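Local coordinates for protein branched-chain-amino-acid aminotransferase (PDB 3UZO) that probably catalyses the pyridoxal phosphate-dependent transfer of the amino group between branched-chain amino acids and 2-oxoglutarate, at residues 69-74 and 155-160. Numbering follows the deposited sequence.
With GLU (glutamic acid), chain F.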
ATOM      1  N   LEU A  69       2.080  -9.322  -2.574  1.00  7.06           N
ATOM      2  CA  LEU A  69       1.005  -9.208  -3.562  1.00  8.64           C
ATOM      3  C   LEU A  69      -0.361  -8.869  -2.984  1.00 11.19           C
ATOM      4  O   LEU A  69      -1.185  -8.229  -3.647  1.00 13.28           O
ATOM      5  CB  LEU A  69       0.875 -10.514  -4.342  1.00 12.18           C
ATOM      6  CG  LEU A  69       2.068 -10.960  -5.188  1.00 14.00           C
ATOM      7  CD1 LEU A  69       1.823 -12.370  -5.705  1.00 17.04           C
ATOM      8  CD2 LEU A  69       2.287  -9.981  -6.329  1.00 12.79           C
ATOM      9  N   HIS A  70      -0.601  -9.311  -1.755  1.00 10.62           N
ATOM     10  CA  HIS A  70      -1.882  -9.107  -1.091  1.00 11.79           C
ATOM     11  C   HIS A  70      -1.904  -8.037   0.000  1.00 10.83           C
ATOM     12  O   HIS A  70      -2.889  -7.331   0.155  1.00 11.07           O
ATOM     13  CB  HIS A  70      -2.349 -10.438  -0.486  1.00 16.72           C
ATOM     14  CG  HIS A  70      -2.569 -11.517  -1.500  1.00 18.25           C
ATOM     15  ND1 HIS A  70      -3.824 -11.871  -1.949  1.00 19.06           N
ATOM     16  CD2 HIS A  70      -1.692 -12.275  -2.199  1.00 18.56           C
ATOM     17  CE1 HIS A  70      -3.711 -12.797  -2.882  1.00 19.57           C
ATOM     18  NE2 HIS A  70      -2.426 -13.061  -3.054  1.00 19.02           N
ATOM     19  N   TYR A  71      -0.821  -7.907   0.753  1.00 12.67           N
ATOM     20  CA  TYR A  71      -0.807  -6.944   1.848  1.00 12.08           C
ATOM     21  C   TYR A  71       0.236  -5.847   1.746  1.00 11.35           C
ATOM     22  O   TYR A  71       0.725  -5.353   2.762  1.00  8.86           O
ATOM     23  CB  TYR A  71      -0.649  -7.698   3.168  1.00 16.34           C
ATOM     24  CG  TYR A  71      -1.626  -8.836   3.296  1.00 20.00           C
ATOM     25  CD1 TYR A  71      -1.192 -10.160   3.245  1.00 21.99           C
ATOM     26  CD2 TYR A  71      -2.999  -8.592   3.412  1.00 20.37           C
ATOM     27  CE1 TYR A  71      -2.095 -11.218   3.301  1.00 21.35           C
ATOM     28  CE2 TYR A  71      -3.913  -9.644   3.466  1.00 21.84           C
ATOM     29  CZ  TYR A  71      -3.449 -10.954   3.407  1.00 22.91           C
ATOM     30  OH  TYR A  71      -4.334 -12.001   3.416  1.00 24.20           O
ATOM     31  N   GLY A  72       0.563  -5.472   0.511  1.00 13.26           N
ATOM     32  CA  GLY A  72       1.534  -4.422   0.260  1.00 13.07           C
ATOM     33  C   GLY A  72       2.824  -4.476   1.057  1.00 14.51           C
ATOM     34  O   GLY A  72       3.430  -3.433   1.307  1.00 13.76           O
ATOM     35  N   GLN A  73       3.260  -5.666   1.461  1.00  9.67           N
ATOM     36  CA  GLN A  73       4.506  -5.751   2.220  1.00 10.54           C
ATOM     37  C   GLN A  73       5.643  -5.681   1.214  1.00  8.80           C
ATOM     38  O   GLN A  73       6.143  -6.695   0.725  1.00 10.98           O
ATOM     39  CB  GLN A  73       4.578  -7.044   3.027  1.00 14.19           C
ATOM     40  CG  GLN A  73       5.830  -7.120   3.891  1.00 16.81           C
ATOM     41  CD  GLN A  73       5.767  -8.228   4.918  1.00 18.49           C
ATOM     42  OE1 GLN A  73       5.468  -9.383   4.590  1.00 17.78           O
ATOM     43  NE2 GLN A  73       6.052  -7.884   6.177  1.00 14.21           N
ATOM     44  N   GLN A  74       6.042  -4.454   0.917  1.00 10.55           N
ATOM     45  CA  GLN A  74       7.066  -4.193  -0.079  1.00 12.16           C
ATOM     46  C   GLN A  74       7.606  -2.788   0.163  1.00 10.85           C
ATOM     47  O   GLN A  74       6.892  -1.922   0.663  1.00 11.70           O
ATOM     48  CB  GLN A  74       6.403  -4.239  -1.454  1.00  8.26           C
ATOM     49  CG  GLN A  74       5.301  -3.163  -1.581  1.00  9.98           C
ATOM     50  CD  GLN A  74       4.464  -3.278  -2.848  1.00 10.96           C
ATOM     51  OE1 GLN A  74       4.281  -2.294  -3.570  1.00 10.68           O
ATOM     52  NE2 GLN A  74       3.941  -4.474  -3.114  1.00  9.35           N
ATOM     53  N   ILE A 155      -1.804 -16.640   3.687  1.00 31.19           N
ATOM     54  CA  ILE A 155      -3.170 -16.221   3.386  1.00 33.30           C
ATOM     55  C   ILE A 155      -3.681 -15.169   4.362  1.00 33.94           C
ATOM     56  O   ILE A 155      -4.475 -14.309   3.992  1.00 36.57           O
ATOM     57  CB  ILE A 155      -4.177 -17.395   3.402  1.00 42.28           C
ATOM     58  CG1 ILE A 155      -4.170 -18.075   4.771  1.00 44.19           C
ATOM     59  CG2 ILE A 155      -3.856 -18.367   2.293  1.00 42.74           C
ATOM     60  CD1 ILE A 155      -5.304 -19.058   4.967  1.00 46.64           C
ATOM     61  N   GLY A 156      -3.241 -15.234   5.611  1.00 26.98           N
ATOM     62  CA  GLY A 156      -3.701 -14.252   6.578  1.00 26.78           C
ATOM     63  C   GLY A 156      -2.802 -13.033   6.650  1.00 26.44           C
ATOM     64  O   GLY A 156      -1.626 -13.102   6.289  1.00 24.66           O
ATOM     65  N   VAL A 157      -3.353 -11.913   7.108  1.00 29.24           N
ATOM     66  CA  VAL A 157      -2.581 -10.686   7.238  1.00 29.03           C
ATOM     67  C   VAL A 157      -1.499 -10.904   8.287  1.00 29.21           C
ATOM     68  O   VAL A 157      -1.795 -11.110   9.458  1.00 28.83           O
ATOM     69  CB  VAL A 157      -3.461  -9.505   7.691  1.00 35.80           C
ATOM     70  CG1 VAL A 157      -2.603  -8.266   7.902  1.00 33.52           C
ATOM     71  CG2 VAL A 157      -4.536  -9.232   6.660  1.00 36.27           C
ATOM     72  N   ARG A 158      -0.245 -10.858   7.860  1.00 30.35           N
ATOM     73  CA  ARG A 158       0.874 -11.056   8.769  1.00 29.49           C
ATOM     74  C   ARG A 158       2.152 -10.819   7.993  1.00 26.66           C
ATOM     75  O   ARG A 158       2.119 -10.687   6.772  1.00 28.04           O
ATOM     76  CB  ARG A 158       0.876 -12.491   9.301  1.00 32.93           C
ATOM     77  CG  ARG A 158       1.117 -13.542   8.221  1.00 36.33           C
ATOM     78  CD  ARG A 158       1.242 -14.935   8.820  1.00 43.05           C
ATOM     79  NE  ARG A 158       0.009 -15.371   9.472  1.00 47.25           N
ATOM     80  CZ  ARG A 158      -1.088 -15.757   8.826  1.00 50.38           C
ATOM     81  NH1 ARG A 158      -1.112 -15.769   7.500  1.00 51.29           N
ATOM     82  NH2 ARG A 158      -2.165 -16.130   9.506  1.00 50.54           N
ATOM     83  N   THR A 159       3.279 -10.768   8.694  1.00 18.84           N
ATOM     84  CA  THR A 159       4.543 -10.578   8.012  1.00 16.73           C
ATOM     85  C   THR A 159       4.888 -11.895   7.315  1.00 15.94           C
ATOM     86  O   THR A 159       4.607 -12.980   7.839  1.00 15.11           O
ATOM     87  CB  THR A 159       5.660 -10.161   9.004  1.00 17.59           C
ATOM     88  OG1 THR A 159       6.860  -9.877   8.276  1.00 18.44           O
ATOM     89  CG2 THR A 159       5.923 -11.258  10.027  1.00 14.76           C
ATOM     90  N   ALA A 160       5.468 -11.795   6.122  1.00 14.09           N
ATOM     91  CA  ALA A 160       5.849 -12.961   5.321  1.00 14.00           C
ATOM     92  C   ALA A 160       6.874 -13.859   6.001  1.00 14.67           C
ATOM     93  O   ALA A 160       7.668 -13.398   6.814  1.00 15.28           O
ATOM     94  CB  ALA A 160       6.411 -12.500   3.975  1.00  6.97           C
TER
HETATM   95  N   GLU F 500      -8.772  -9.795   3.917  1.00 42.66           N
HETATM   96  CA  GLU F 500      -8.797 -10.488   5.233  1.00 42.66           C
HETATM   97  C   GLU F 500      -7.542 -11.309   5.418  1.00 42.66           C
HETATM   98  O   GLU F 500      -7.226 -11.641   6.577  1.00 42.66           O
HETATM   99  CB  GLU F 500     -10.010 -11.406   5.328  1.00 80.54           C
HETATM  100  CG  GLU F 500     -11.285 -10.700   5.719  1.00 80.54           C
HETATM  101  CD  GLU F 500     -12.406 -11.667   6.021  1.00 80.54           C
HETATM  102  OE1 GLU F 500     -12.134 -12.698   6.674  1.00 80.54           O
HETATM  103  OE2 GLU F 500     -13.551 -11.388   5.608  1.00 80.54           O
HETATM  104  OXT GLU F 500      -6.905 -11.615   4.392  1.00 80.54           O
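In Y71, chi1 (-50°) sets CG anti to the carbonyl carbon, and the ring lies against V157; Q73, whose CG lies anti to the backbone N (chi1 -177°), runs out as an extended chain to T159 and A160. The Y71 ring is held between two aliphatic groups: CB of H70 sits over the centre of one face, and the CA of V157 makes a CH-pi contact with the opposite face, 4.0 Å from the centroid and 12° off the ring normal. CG2 of V157 also reaches the ring's CE2 at 3.3 Å. At the phenolic end, Y71 OH lies near the carbonyl O of I155, at a modelled 2.4 Å that is too short to be taken at face value. Y71 OH is also 2.8 Å from OXT of the bound GLU, within hydrogen-bonding reach. R145 of the second subunit hydrogen-bonds this hydroxyl as well, so the pocket is built across the dimer interface.

In this class-IV aminotransferase the segment 155-160 belongs to the loop joining the antiparallel neighbours 141-151 and 162-172, while 69-74 leads from the short helix 67-70 into strand 74-83 of the same sheet. Q73, centre of an inverse gamma turn, fastens this loop through both ends of its amide. A160 N donates to Q73 OE1 at 2.9 Å, in the carbonyl plane and on a lone pair. Q73 NE2 donates to T159 OG1 at 3.0 Å, with OG1 tilted somewhat from the amide plane. The same amide has second partners in T67 OG1, at OE1, and L108 O, at NE2. T159 OG1 in turn bonds L109 O, tying the loop to the chain that follows helix 94-107.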